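Local coordinates for protein yeast Cdc13 OB4 (Candida glabrata, PDB 3RMH) that is the C-terminal OB-fold domain of the telomere protein Cdc13, forms a dimer, and belongs to a protein that probably binds telomeric DNA, at residues Y35-E40 with L95-S100; I49-E54 with L68-T73; Q79-D84 with C122-L127; E9-H14 with K28-N33; R101-Q106 with S118-T123. The protein carries 2 engineered substitutions. All blocks are in the same frame, centred on the assembly; numbering follows the deposited sequence.

Contact 1: Y35-E40 with L95-S100; sequences YIIDVE and LLNETS
Over one face of the Tyr35 ring lies the methyl of Thr99, while the in-plane edge of the ring meets the backbone at Asn97 C and Glu98 N. Thr99 CG2 sits 3.5 Å from the centroid of the Tyr35 ring and 15° off its normal, a CH-pi contact displaced somewhat toward the rim. The two residues form an antiparallel non-hydrogen-bonded pair, and their side chains run next to each other in the same direction. CG of Tyr35 stands anti to its carbonyl carbon (chi1 -68°), which brings it closer to Thr99 CG2 than CB is. Next along strand 28-42, Ile36 O accepts from Asn97 N at 2.8 Å, whereas Ile36 N reaches Glu98 O only through a weak bond. Asn97 N and Glu98 O come from a type II turn, Leu95 to Glu98, that leads into strand 99-108 of the OB-fold sheet. Ile36 touches the turn through two branches: CD1 approaches Leu95 CB at 4.1 Å, and CG2 approaches Leu96 CD2 at 4.3 Å. A water donates to both Ile37 O and Asn97 OD1, at 2.6 Å from the latter oxygen. Ile37 also packs on Ile114 of the second subunit, and Glu40 forms a salt bridge with Arg48 of that subunit.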
# COMPACT_ATOMS: atom_id res chain seq x y z
N TYR B 35 -10.15 12.23 2.84
CA TYR B 35 -10.94 11.26 3.60
C TYR B 35 -10.08 10.12 4.06
O TYR B 35 -9.39 9.52 3.24
CB TYR B 35 -12.06 10.69 2.74
CG TYR B 35 -13.11 11.71 2.40
CD1 TYR B 35 -14.20 11.91 3.23
CD2 TYR B 35 -13.00 12.48 1.25
CE1 TYR B 35 -15.17 12.84 2.93
CE2 TYR B 35 -13.97 13.43 0.94
CZ TYR B 35 -15.05 13.60 1.79
OH TYR B 35 -16.02 14.53 1.48
N ILE B 36 -10.15 9.80 5.34
CA ILE B 36 -9.47 8.59 5.84
C ILE B 36 -10.41 7.42 5.59
O ILE B 36 -11.52 7.40 6.10
CB ILE B 36 -9.18 8.70 7.35
CG1 ILE B 36 -8.16 9.82 7.60
CG2 ILE B 36 -8.74 7.34 7.90
CD1 ILE B 36 -7.88 10.13 9.05
N ILE B 37 -9.98 6.43 4.82
CA ILE B 37 -10.87 5.31 4.52
C ILE B 37 -10.47 3.98 5.13
O ILE B 37 -11.25 3.04 5.14
CB ILE B 37 -11.06 5.12 3.02
CG1 ILE B 37 -9.69 4.94 2.35
CG2 ILE B 37 -11.83 6.30 2.44
CD1 ILE B 37 -9.78 4.55 0.90
N ASP B 38 -9.24 3.87 5.62
CA ASP B 38 -8.83 2.63 6.26
C ASP B 38 -7.69 2.94 7.18
O ASP B 38 -6.86 3.81 6.89
CB ASP B 38 -8.40 1.59 5.20
CG ASP B 38 -8.47 0.16 5.70
OD1 ASP B 38 -9.04 -0.07 6.79
OD2 ASP B 38 -7.98 -0.75 5.00
N VAL B 39 -7.65 2.25 8.31
CA VAL B 39 -6.51 2.34 9.19
C VAL B 39 -6.09 0.93 9.57
O VAL B 39 -6.92 0.08 9.86
CB VAL B 39 -6.81 3.16 10.46
CG1 VAL B 39 -5.60 3.18 11.36
CG2 VAL B 39 -7.23 4.58 10.11
N GLU B 40 -4.79 0.68 9.56
CA GLU B 40 -4.28 -0.61 9.96
C GLU B 40 -3.22 -0.40 11.01
O GLU B 40 -2.41 0.52 10.91
CB GLU B 40 -3.71 -1.35 8.75
CG GLU B 40 -3.07 -2.67 9.09
CD GLU B 40 -3.00 -3.59 7.90
OE1 GLU B 40 -3.15 -3.10 6.75
OE2 GLU B 40 -2.81 -4.81 8.10
N LEU B 95 -12.87 8.88 12.90
CA LEU B 95 -12.21 9.54 11.77
C LEU B 95 -12.57 8.95 10.39
O LEU B 95 -12.31 9.57 9.36
CB LEU B 95 -10.69 9.51 11.98
CG LEU B 95 -10.24 9.95 13.39
CD1 LEU B 95 -8.71 9.80 13.57
CD2 LEU B 95 -10.70 11.37 13.71
N LEU B 96 -13.19 7.77 10.37
CA LEU B 96 -13.38 7.05 9.12
C LEU B 96 -14.42 7.73 8.23
O LEU B 96 -15.45 8.20 8.70
CB LEU B 96 -13.82 5.60 9.38
CG LEU B 96 -12.86 4.70 10.15
CD1 LEU B 96 -13.54 3.36 10.46
CD2 LEU B 96 -11.55 4.48 9.38
N ASN B 97 -14.13 7.76 6.93
CA ASN B 97 -15.05 8.31 5.94
C ASN B 97 -15.45 9.76 6.20
O ASN B 97 -16.54 10.19 5.84
CB ASN B 97 -16.29 7.41 5.83
CG ASN B 97 -15.92 5.98 5.52
OD1 ASN B 97 -15.04 5.71 4.69
ND2 ASN B 97 -16.57 5.04 6.20
N GLU B 98 -14.55 10.49 6.86
CA GLU B 98 -14.67 11.93 7.06
C GLU B 98 -13.36 12.58 6.65
O GLU B 98 -12.32 11.91 6.64
CB GLU B 98 -14.95 12.25 8.53
CG GLU B 98 -16.19 11.55 9.11
CD GLU B 98 -17.50 12.07 8.55
OE1 GLU B 98 -17.51 13.11 7.86
OE2 GLU B 98 -18.54 11.43 8.79
N THR B 99 -13.38 13.87 6.35
CA THR B 99 -12.14 14.58 5.98
C THR B 99 -11.32 15.01 7.18
O THR B 99 -11.86 15.47 8.18
CB THR B 99 -12.41 15.85 5.15
OG1 THR B 99 -13.21 16.76 5.91
CG2 THR B 99 -13.13 15.51 3.86
N SER B 100 -9.99 14.89 7.07
CA SER B 100 -9.06 15.43 8.04
C SER B 100 -8.00 16.17 7.24
O SER B 100 -7.76 15.86 6.08
CB SER B 100 -8.38 14.30 8.84
OG SER B 100 -9.30 13.67 9.72
O HOH W 1 -14.07 3.49 3.81

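Contact 2: I49-E54 with L68-T73; sequences IKVVNE and LEVYIT
Ile49-Val52 and Leu68-Thr73 run antiparallel, their short axes 4.7 Å apart at closest and 146° between directions, with Ile49 facing Val70 and Val51 facing Leu68 as hydrogen-bonded pairs and Lys50 facing Glu69 as the non-hydrogen-bonded pair between them. This is strand pairing within the curved sheet of an OB fold, and four backbone bonds hold it. The shortest, Val70 N to Ile49 O, measures 2.8 Å. The longest, Val51 N to Leu68 O, measures 3.0 Å. The face carrying Ile49, Val51, Leu68 and Val70 is buried. There Val51 CG2, placed between the backbone N and the carbonyl carbon, lies 3.7 Å from Leu68 CB and 4.4 Å from Val70 CG2, bridging two successive residues of that face. Ile49 meets Val70 through the branch carbons, CB to CB, while its CD1 extends to Ile72 CD1. Pro119 covers Val70 and Ile72 from strand 115-119, and Leu32 covers Leu68 from strand 28-42. The face bearing Lys50 and Glu69 is polar and partly exposed; these two side chains extend side by side in one direction. Their opposite charges probably attract, yet Lys50 NZ stays 4.1 Å from Glu69 OE2, beyond a salt bridge.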
# COMPACT_ATOMS: atom_id res chain seq x y z
N ILE B 49 -2.41 4.62 7.43
CA ILE B 49 -3.67 5.32 7.18
C ILE B 49 -3.84 5.53 5.68
O ILE B 49 -3.00 6.17 5.05
CB ILE B 49 -3.64 6.69 7.86
CG1 ILE B 49 -3.37 6.53 9.36
CG2 ILE B 49 -4.93 7.49 7.63
CD1 ILE B 49 -3.15 7.85 10.09
N LYS B 50 -4.91 4.99 5.10
CA LYS B 50 -5.18 5.20 3.68
C LYS B 50 -6.15 6.37 3.49
O LYS B 50 -7.19 6.43 4.13
CB LYS B 50 -5.77 3.93 3.04
CG LYS B 50 -4.77 2.74 2.98
CD LYS B 50 -5.30 1.60 2.12
CE LYS B 50 -4.33 0.41 2.09
NZ LYS B 50 -4.32 -0.34 3.38
N VAL B 51 -5.79 7.29 2.60
CA VAL B 51 -6.61 8.48 2.34
C VAL B 51 -6.86 8.68 0.86
O VAL B 51 -6.05 8.28 0.02
CB VAL B 51 -5.96 9.76 2.93
CG1 VAL B 51 -5.68 9.61 4.42
CG2 VAL B 51 -4.65 10.11 2.18
N VAL B 52 -8.00 9.30 0.56
CA VAL B 52 -8.45 9.61 -0.80
C VAL B 52 -9.00 11.04 -0.86
O VAL B 52 -9.43 11.58 0.16
CB VAL B 52 -9.55 8.64 -1.27
CG1 VAL B 52 -9.06 7.21 -1.17
CG2 VAL B 52 -10.85 8.83 -0.45
N ASN B 53 -8.97 11.66 -2.04
CA ASN B 53 -9.49 13.01 -2.19
C ASN B 53 -11.03 13.04 -2.14
O ASN B 53 -11.62 13.97 -1.59
CB ASN B 53 -8.96 13.67 -3.48
CG ASN B 53 -7.45 13.96 -3.43
OD1 ASN B 53 -6.69 13.46 -4.26
ND2 ASN B 53 -7.03 14.80 -2.49
N GLU B 54 -11.68 12.02 -2.71
CA GLU B 54 -13.14 11.93 -2.72
C GLU B 54 -13.62 10.51 -2.44
O GLU B 54 -12.99 9.55 -2.87
CB GLU B 54 -13.68 12.37 -4.08
CG GLU B 54 -13.39 13.80 -4.44
CD GLU B 54 -14.21 14.78 -3.63
OE1 GLU B 54 -15.34 14.42 -3.21
OE2 GLU B 54 -13.73 15.92 -3.40
N LEU B 68 -3.50 7.34 -1.03
CA LEU B 68 -2.20 7.62 -0.45
C LEU B 68 -2.10 6.85 0.85
O LEU B 68 -2.98 6.93 1.71
CB LEU B 68 -2.03 9.13 -0.20
CG LEU B 68 -0.57 9.60 -0.03
CD1 LEU B 68 0.14 9.60 -1.39
CD2 LEU B 68 -0.51 10.98 0.58
N GLU B 69 -1.06 6.04 0.98
CA GLU B 69 -0.81 5.33 2.22
C GLU B 69 0.16 6.11 3.09
O GLU B 69 1.32 6.33 2.73
CB GLU B 69 -0.30 3.89 1.97
CG GLU B 69 -0.22 3.06 3.24
CD GLU B 69 -0.17 1.56 2.98
OE1 GLU B 69 0.05 1.15 1.82
OE2 GLU B 69 -0.37 0.78 3.95
N VAL B 70 -0.33 6.55 4.24
CA VAL B 70 0.42 7.41 5.15
C VAL B 70 0.88 6.59 6.34
O VAL B 70 0.07 5.98 7.03
CB VAL B 70 -0.49 8.54 5.67
CG1 VAL B 70 0.25 9.39 6.70
CG2 VAL B 70 -0.97 9.40 4.50
N TYR B 71 2.18 6.59 6.60
CA TYR B 71 2.78 5.74 7.62
C TYR B 71 3.26 6.53 8.81
O TYR B 71 3.93 7.54 8.65
CB TYR B 71 4.02 5.04 7.05
CG TYR B 71 3.75 4.01 5.99
CD1 TYR B 71 3.83 2.66 6.27
CD2 TYR B 71 3.48 4.40 4.69
CE1 TYR B 71 3.60 1.71 5.29
CE2 TYR B 71 3.26 3.45 3.69
CZ TYR B 71 3.32 2.11 4.00
OH TYR B 71 3.09 1.18 3.02
N ILE B 72 2.93 6.04 10.00
CA ILE B 72 3.51 6.55 11.22
C ILE B 72 4.32 5.39 11.77
O ILE B 72 3.75 4.41 12.25
CB ILE B 72 2.42 6.93 12.22
CG1 ILE B 72 1.56 8.05 11.63
CG2 ILE B 72 3.04 7.39 13.53
CD1 ILE B 72 0.35 8.42 12.50
N THR B 73 5.64 5.48 11.70
CA THR B 73 6.47 4.29 11.86
C THR B 73 7.51 4.43 12.96
O THR B 73 8.22 5.44 13.02
CB THR B 73 7.16 3.96 10.54
OG1 THR B 73 6.17 3.93 9.51
CG2 THR B 73 7.88 2.62 10.63

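Contact 3: Q79-D84 with C122-L127; sequences QNFLGD and CTIQEL
A single aromatic ring, Phe81, is met by sulfur at its edge and by the beginning of another helix over its face. Cys122 SG lies 5.1 Å from the centroid of the Phe81 ring and 87° off the normal, with Phe81 CE2 its nearest atom. Ile124 N stands 3.7 Å above the plane of the Phe81 ring, offset toward the rim, and Leu127 CD1 comes to the edge at CE2. The last turn of helix 75-82 also offers its carbonyls: Phe81 O takes the N-H of Ile124 at 2.9 Å, and Leu82 O takes Gln125 NE2 at 2.9 Å, the oxygen lying close to the glutamine amide plane. Gln125 is bent at chi2 (81°), which turns its CD back toward helix 75-82. Thr123 is the N-cap of the second helix, its OG1 accepting from Glu126 N at 3.0 Å. One helix thus ends, with Gly83 leaving at positive phi, where the other begins, each supplying partners to the other's terminus. Leu95 packs on Ile124 and Leu127 of helix 124-134, while on strand 99-108 Cys122 rests on Leu102 and Leu127 on Ser100.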
# COMPACT_ATOMS: atom_id res chain seq x y z
N GLN B 79 4.30 6.83 19.62
CA GLN B 79 4.05 7.45 20.91
C GLN B 79 3.78 8.94 20.78
O GLN B 79 2.92 9.48 21.46
CB GLN B 79 5.19 7.18 21.89
CG GLN B 79 5.23 5.73 22.37
CD GLN B 79 3.91 5.28 22.97
OE1 GLN B 79 3.41 5.88 23.92
NE2 GLN B 79 3.33 4.22 22.40
N ASN B 80 4.50 9.62 19.89
CA ASN B 80 4.22 11.03 19.66
C ASN B 80 2.80 11.20 19.12
O ASN B 80 2.08 12.13 19.50
CB ASN B 80 5.23 11.65 18.69
CG ASN B 80 6.65 11.67 19.25
OD1 ASN B 80 6.84 11.61 20.46
ND2 ASN B 80 7.64 11.76 18.37
N PHE B 81 2.40 10.31 18.23
CA PHE B 81 1.04 10.35 17.70
C PHE B 81 -0.02 10.15 18.78
O PHE B 81 -1.04 10.84 18.80
CB PHE B 81 0.84 9.33 16.57
CG PHE B 81 -0.60 9.21 16.11
CD1 PHE B 81 -1.44 8.24 16.64
CD2 PHE B 81 -1.12 10.09 15.17
CE1 PHE B 81 -2.77 8.14 16.23
CE2 PHE B 81 -2.44 9.99 14.75
CZ PHE B 81 -3.26 9.01 15.27
N LEU B 82 0.21 9.20 19.69
CA LEU B 82 -0.79 8.86 20.70
C LEU B 82 -0.84 9.83 21.88
O LEU B 82 -1.91 10.14 22.40
CB LEU B 82 -0.54 7.46 21.25
CG LEU B 82 -0.56 6.27 20.28
CD1 LEU B 82 0.10 5.06 20.93
CD2 LEU B 82 -1.98 5.94 19.82
N GLY B 83 0.32 10.30 22.32
CA GLY B 83 0.37 11.04 23.57
C GLY B 83 -0.06 10.13 24.71
O GLY B 83 0.44 9.01 24.84
N ASP B 84 -1.02 10.59 25.52
CA ASP B 84 -1.49 9.84 26.68
C ASP B 84 -2.67 8.93 26.34
O ASP B 84 -3.61 8.80 27.12
CB ASP B 84 -1.92 10.79 27.80
CG ASP B 84 -0.75 11.41 28.53
OD1 ASP B 84 0.23 10.68 28.82
OD2 ASP B 84 -0.81 12.62 28.83
N CYS B 122 1.37 15.10 13.47
CA CYS B 122 0.03 14.53 13.49
C CYS B 122 -0.16 13.82 14.82
O CYS B 122 0.68 13.02 15.23
CB CYS B 122 -0.11 13.55 12.32
SG CYS B 122 -1.74 12.82 12.16
N THR B 123 -1.25 14.14 15.53
CA THR B 123 -1.55 13.46 16.78
C THR B 123 -3.02 13.10 16.83
O THR B 123 -3.84 13.71 16.14
CB THR B 123 -1.20 14.31 18.03
OG1 THR B 123 -2.11 15.42 18.14
CG2 THR B 123 0.25 14.81 17.99
N ILE B 124 -3.37 12.10 17.64
CA ILE B 124 -4.80 11.72 17.75
C ILE B 124 -5.62 12.84 18.39
O ILE B 124 -6.78 13.07 18.02
CB ILE B 124 -5.00 10.38 18.51
CG1 ILE B 124 -6.47 9.96 18.49
CG2 ILE B 124 -4.49 10.49 19.95
CD1 ILE B 124 -6.97 9.54 17.11
N GLN B 125 -5.03 13.56 19.35
CA GLN B 125 -5.72 14.69 19.96
C GLN B 125 -6.03 15.77 18.93
O GLN B 125 -7.12 16.32 18.90
CB GLN B 125 -4.92 15.29 21.12
CG GLN B 125 -4.77 14.37 22.32
CD GLN B 125 -3.66 13.34 22.14
OE1 GLN B 125 -2.91 13.37 21.16
NE2 GLN B 125 -3.54 12.44 23.11
N GLU B 126 -5.06 16.07 18.06
CA GLU B 126 -5.29 17.08 17.04
C GLU B 126 -6.35 16.66 16.01
O GLU B 126 -7.13 17.49 15.57
CB GLU B 126 -3.98 17.45 16.35
CG GLU B 126 -4.00 18.83 15.74
CD GLU B 126 -4.69 18.84 14.40
OE1 GLU B 126 -4.66 17.78 13.73
OE2 GLU B 126 -5.24 19.89 14.02
N LEU B 127 -6.35 15.39 15.60
CA LEU B 127 -7.37 14.91 14.66
C LEU B 127 -8.74 14.97 15.31
O LEU B 127 -9.74 15.27 14.65
CB LEU B 127 -7.07 13.48 14.20
CG LEU B 127 -5.86 13.29 13.27
CD1 LEU B 127 -5.54 11.81 13.05
CD2 LEU B 127 -6.07 14.01 11.95

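Contact 4: E9-H14 with K28-N33; sequences EVVEDH and KIYVLN
Glu9 opens the contact by lying alongside Lys28, the two side chains pointing the same way, with a weak salt bridge of 3.4 Å between Glu9 OE2 and Lys28 NZ. Glu9 O takes the N-H of Ile29, a bond of the parallel pairing that belongs to the beta-alpha-beta unit of strand 9-11, helix 16-19 and strand 28-42, and adds a short strand to the OB-fold sheet. Val10 shares a sheet face with Ile29, and its CG1 crosses to Val31 CG2 at 3.6 Å. Val11 is gripped from both backbone ends: its N-H meets Ile29 O at 2.7 Å, almost straight (173°), and its O accepts from Val31 N at 3.0 Å. On the face shared with Lys28 and Tyr30, Val11 CG2 lies between the backbone N and the carbonyl carbon and reaches Tyr30 CD2 at 3.4 Å; that tyrosine's hydroxyl bonds to Thr26 OG1. Past the strand, Glu12 bends at chi2 and lays OE2 beside Val31 CB, while Asp13 brings its carbonyl oxygen to the ring edge of Tyr30. His14 folds back on its own chain, ND1 donating to Glu12 O at 2.8 Å in the plane of the imidazole, and sets its CB 3.5 Å from Leu32 CD2.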
# COMPACT_ATOMS: atom_id res chain seq x y z
N GLU B 9 9.58 23.40 1.63
CA GLU B 9 8.52 24.36 1.35
C GLU B 9 7.14 23.69 1.39
O GLU B 9 6.95 22.57 0.91
CB GLU B 9 8.73 25.10 0.03
CG GLU B 9 9.15 24.26 -1.14
CD GLU B 9 9.18 25.06 -2.42
OE1 GLU B 9 8.67 26.20 -2.40
OE2 GLU B 9 9.71 24.57 -3.43
N VAL B 10 6.20 24.40 1.98
CA VAL B 10 4.85 23.88 2.16
C VAL B 10 4.01 24.24 0.95
O VAL B 10 3.92 25.42 0.58
CB VAL B 10 4.21 24.49 3.41
CG1 VAL B 10 2.80 23.95 3.59
CG2 VAL B 10 5.08 24.19 4.63
N VAL B 11 3.40 23.24 0.32
CA VAL B 11 2.62 23.49 -0.88
C VAL B 11 1.22 22.93 -0.73
O VAL B 11 0.97 22.08 0.13
CB VAL B 11 3.30 22.89 -2.13
CG1 VAL B 11 4.68 23.50 -2.32
CG2 VAL B 11 3.38 21.37 -2.05
N GLU B 12 0.31 23.41 -1.57
CA GLU B 12 -1.10 23.03 -1.49
C GLU B 12 -1.50 22.02 -2.57
O GLU B 12 -2.68 21.65 -2.66
CB GLU B 12 -2.00 24.27 -1.58
CG GLU B 12 -1.61 25.39 -0.63
CD GLU B 12 -2.54 25.50 0.56
OE1 GLU B 12 -3.08 26.60 0.79
OE2 GLU B 12 -2.74 24.48 1.26
N ASP B 13 -0.54 21.58 -3.37
CA ASP B 13 -0.76 20.48 -4.31
C ASP B 13 -1.35 19.29 -3.56
O ASP B 13 -0.91 18.97 -2.45
CB ASP B 13 0.54 20.07 -4.99
CG ASP B 13 1.14 21.17 -5.83
OD1 ASP B 13 0.93 21.15 -7.07
OD2 ASP B 13 1.82 22.05 -5.27
N HIS B 14 -2.33 18.63 -4.16
CA HIS B 14 -3.02 17.56 -3.44
C HIS B 14 -3.53 16.42 -4.31
O HIS B 14 -4.17 15.50 -3.81
CB HIS B 14 -4.16 18.13 -2.60
CG HIS B 14 -5.14 18.95 -3.39
ND1 HIS B 14 -4.95 20.29 -3.63
CD2 HIS B 14 -6.31 18.62 -3.98
CE1 HIS B 14 -5.96 20.76 -4.35
NE2 HIS B 14 -6.80 19.76 -4.57
N LYS B 28 9.34 18.99 -0.26
CA LYS B 28 8.08 19.68 -0.09
C LYS B 28 7.19 18.98 0.92
O LYS B 28 7.27 17.77 1.12
CB LYS B 28 7.34 19.81 -1.43
CG LYS B 28 7.94 20.82 -2.41
CD LYS B 28 7.26 20.75 -3.76
CE LYS B 28 7.76 21.83 -4.72
NZ LYS B 28 9.20 21.65 -5.10
N ILE B 29 6.34 19.78 1.55
CA ILE B 29 5.32 19.27 2.45
C ILE B 29 4.01 19.62 1.78
O ILE B 29 3.79 20.77 1.40
CB ILE B 29 5.41 19.95 3.82
CG1 ILE B 29 6.71 19.52 4.51
CG2 ILE B 29 4.21 19.59 4.69
CD1 ILE B 29 7.13 20.47 5.63
N TYR B 30 3.16 18.61 1.63
CA TYR B 30 1.91 18.77 0.90
C TYR B 30 0.77 18.79 1.90
O TYR B 30 0.64 17.88 2.72
CB TYR B 30 1.72 17.61 -0.07
CG TYR B 30 2.87 17.51 -1.04
CD1 TYR B 30 4.05 16.87 -0.68
CD2 TYR B 30 2.79 18.06 -2.31
CE1 TYR B 30 5.12 16.78 -1.55
CE2 TYR B 30 3.86 17.97 -3.20
CZ TYR B 30 5.01 17.33 -2.81
OH TYR B 30 6.07 17.23 -3.68
N VAL B 31 -0.04 19.83 1.82
CA VAL B 31 -1.17 19.95 2.71
C VAL B 31 -2.34 19.27 2.03
O VAL B 31 -2.71 19.62 0.92
CB VAL B 31 -1.49 21.41 3.01
CG1 VAL B 31 -2.68 21.52 3.97
CG2 VAL B 31 -0.26 22.12 3.58
N LEU B 32 -2.93 18.29 2.71
CA LEU B 32 -4.03 17.54 2.14
C LEU B 32 -5.26 17.66 3.02
O LEU B 32 -5.16 17.59 4.24
CB LEU B 32 -3.67 16.06 2.06
CG LEU B 32 -2.40 15.72 1.30
CD1 LEU B 32 -2.17 14.23 1.38
CD2 LEU B 32 -2.52 16.19 -0.15
N ASN B 33 -6.42 17.87 2.39
CA ASN B 33 -7.70 17.71 3.06
C ASN B 33 -8.39 16.51 2.45
O ASN B 33 -8.91 16.59 1.33
CB ASN B 33 -8.55 18.98 2.94
CG ASN B 33 -7.99 20.12 3.76
OD1 ASN B 33 -8.15 20.16 4.98
ND2 ASN B 33 -7.31 21.05 3.09

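Contact 5: R101-Q106 with S118-T123; sequences RLRVFQ and SPIECT
Phe105 and Ser118 make the tight end of this contact, joined by two backbone bonds of 2.9 Å, Phe105 N to Ser118 O and Ser118 N to Phe105 O, as a hydrogen-bonded pair of the hairpin of strands 99-108 and 115-119. The Phe105 ring, whose CG sits between the backbone N and the carbonyl carbon (chi1 72°), crosses Ile120 at about a right angle, its CD2 meeting Ile120 CG1 at 3.5 Å, and its CE2 meets Ser118 CB. Ser118 OG hydrogen-bonds to Tyr71 O of strand 68-73, while Pro119 packs on Val70 and Ile72 there. Arg103 O accepts from Ile120 N at 2.8 Å, after which residues 120-123 leave the strand: a water accepts from Arg103 N and donates to Ile120 O, 3.0 Å from each, in place of a direct bond. The partly exposed side carries charge instead. Ile120 CB lies over one face of the Arg103 guanidinium, and Glu121 OE1 comes to its edge, 2.9 Å from Arg103 NH2. That salt bridge is weak as a hydrogen bond, with N-H...O at only 120° and the guanidinium and carboxylate planes 68° apart. The geometry suggests that the pairing of Arg103 with Glu121 is more electrostatic than directional, with Ile120 against the guanidinium face.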
# COMPACT_ATOMS: atom_id res chain seq x y z
N ARG B 101 -7.37 17.16 7.86
CA ARG B 101 -6.27 17.85 7.20
C ARG B 101 -4.98 17.25 7.69
O ARG B 101 -4.75 17.16 8.90
CB ARG B 101 -6.31 19.34 7.52
CG ARG B 101 -5.16 20.15 6.90
CD ARG B 101 -5.41 21.65 7.07
NE ARG B 101 -4.26 22.46 6.70
CZ ARG B 101 -3.17 22.62 7.45
NH1 ARG B 101 -3.07 22.00 8.62
NH2 ARG B 101 -2.18 23.39 7.03
N LEU B 102 -4.14 16.82 6.75
CA LEU B 102 -2.85 16.23 7.07
C LEU B 102 -1.78 17.00 6.31
O LEU B 102 -2.05 17.58 5.25
CB LEU B 102 -2.80 14.78 6.58
CG LEU B 102 -3.82 13.81 7.18
CD1 LEU B 102 -3.75 12.49 6.44
CD2 LEU B 102 -3.52 13.63 8.65
N ARG B 103 -0.58 17.00 6.85
CA ARG B 103 0.55 17.58 6.15
C ARG B 103 1.54 16.45 6.00
O ARG B 103 1.99 15.89 7.00
CB ARG B 103 1.15 18.72 6.97
CG ARG B 103 0.26 19.95 7.05
CD ARG B 103 0.96 21.13 7.73
NE ARG B 103 1.20 20.89 9.15
CZ ARG B 103 2.40 20.94 9.73
NH1 ARG B 103 3.48 21.24 9.02
NH2 ARG B 103 2.52 20.70 11.03
N VAL B 104 1.86 16.09 4.76
CA VAL B 104 2.65 14.89 4.52
C VAL B 104 3.93 15.19 3.72
O VAL B 104 4.02 16.20 3.03
CB VAL B 104 1.83 13.78 3.82
CG1 VAL B 104 0.58 13.43 4.65
CG2 VAL B 104 1.41 14.19 2.41
N PHE B 105 4.91 14.29 3.83
CA PHE B 105 6.15 14.39 3.08
C PHE B 105 6.65 12.99 2.73
O PHE B 105 6.21 12.00 3.33
CB PHE B 105 7.20 15.19 3.88
CG PHE B 105 7.76 14.45 5.06
CD1 PHE B 105 9.05 13.91 5.02
CD2 PHE B 105 7.00 14.24 6.19
CE1 PHE B 105 9.55 13.21 6.11
CE2 PHE B 105 7.49 13.53 7.27
CZ PHE B 105 8.76 13.03 7.24
N GLN B 106 7.55 12.90 1.76
CA GLN B 106 8.16 11.62 1.37
C GLN B 106 9.28 11.24 2.31
O GLN B 106 10.29 11.96 2.43
CB GLN B 106 8.73 11.67 -0.04
CG GLN B 106 7.72 11.83 -1.15
CD GLN B 106 8.33 12.49 -2.37
OE1 GLN B 106 8.89 13.57 -2.28
NE2 GLN B 106 8.23 11.82 -3.51
N SER B 118 4.52 10.18 4.91
CA SER B 118 4.46 10.22 6.36
C SER B 118 3.89 11.57 6.75
O SER B 118 4.11 12.54 6.04
CB SER B 118 5.89 10.08 6.91
OG SER B 118 5.88 9.65 8.25
N PRO B 119 3.16 11.64 7.87
CA PRO B 119 2.58 12.91 8.29
C PRO B 119 3.44 13.67 9.30
O PRO B 119 4.24 13.08 10.02
CB PRO B 119 1.26 12.48 8.95
CG PRO B 119 1.60 11.16 9.58
CD PRO B 119 2.65 10.51 8.67
N ILE B 120 3.24 14.99 9.36
CA ILE B 120 4.03 15.83 10.24
C ILE B 120 3.21 16.37 11.40
O ILE B 120 2.15 16.93 11.17
CB ILE B 120 4.57 17.05 9.47
CG1 ILE B 120 5.48 16.57 8.34
CG2 ILE B 120 5.30 18.00 10.42
CD1 ILE B 120 5.64 17.59 7.24
N GLU B 121 3.71 16.23 12.62
CA GLU B 121 3.06 16.79 13.80
C GLU B 121 1.60 16.34 13.87
O GLU B 121 0.72 17.09 14.26
CB GLU B 121 3.14 18.32 13.80
CG GLU B 121 4.53 18.88 14.09
CD GLU B 121 4.63 20.37 13.82
OE1 GLU B 121 3.57 21.03 13.66
OE2 GLU B 121 5.76 20.90 13.77
N CYS B 122 1.37 15.10 13.47
CA CYS B 122 0.03 14.53 13.49
C CYS B 122 -0.16 13.82 14.82
O CYS B 122 0.68 13.02 15.23
CB CYS B 122 -0.11 13.55 12.32
SG CYS B 122 -1.74 12.82 12.16
N THR B 123 -1.25 14.14 15.53
CA THR B 123 -1.55 13.46 16.78
C THR B 123 -3.02 13.10 16.83
O THR B 123 -3.84 13.71 16.14
CB THR B 123 -1.20 14.31 18.03
OG1 THR B 123 -2.11 15.42 18.14
CG2 THR B 123 0.25 14.81 17.99
O HOH W 2 -0.26 15.97 9.66

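How the contacts relate
From the N terminus, contact 4 closes a short loop first, pairing strand 9-11 with the start of strand 28-42 across helix 16-19. The next part of that strand opens contact 1, a long loop that ends at residues 95-100 and encloses the whole of contact 2, where strands 46-52 and 68-73 pair. Contact 3 begins inside contact 1's loop and closes beyond it, so the two cross; contact 3 joins helix 75-82 to helix 124-134. Contact 5 closes the hairpin of strands 99-108 and 115-119 and shares Cys122 and Thr123 with contact 3. Together contacts 1, 2, 4 and 5 tie up the sheet, and contact 3 brings two helices together beside it.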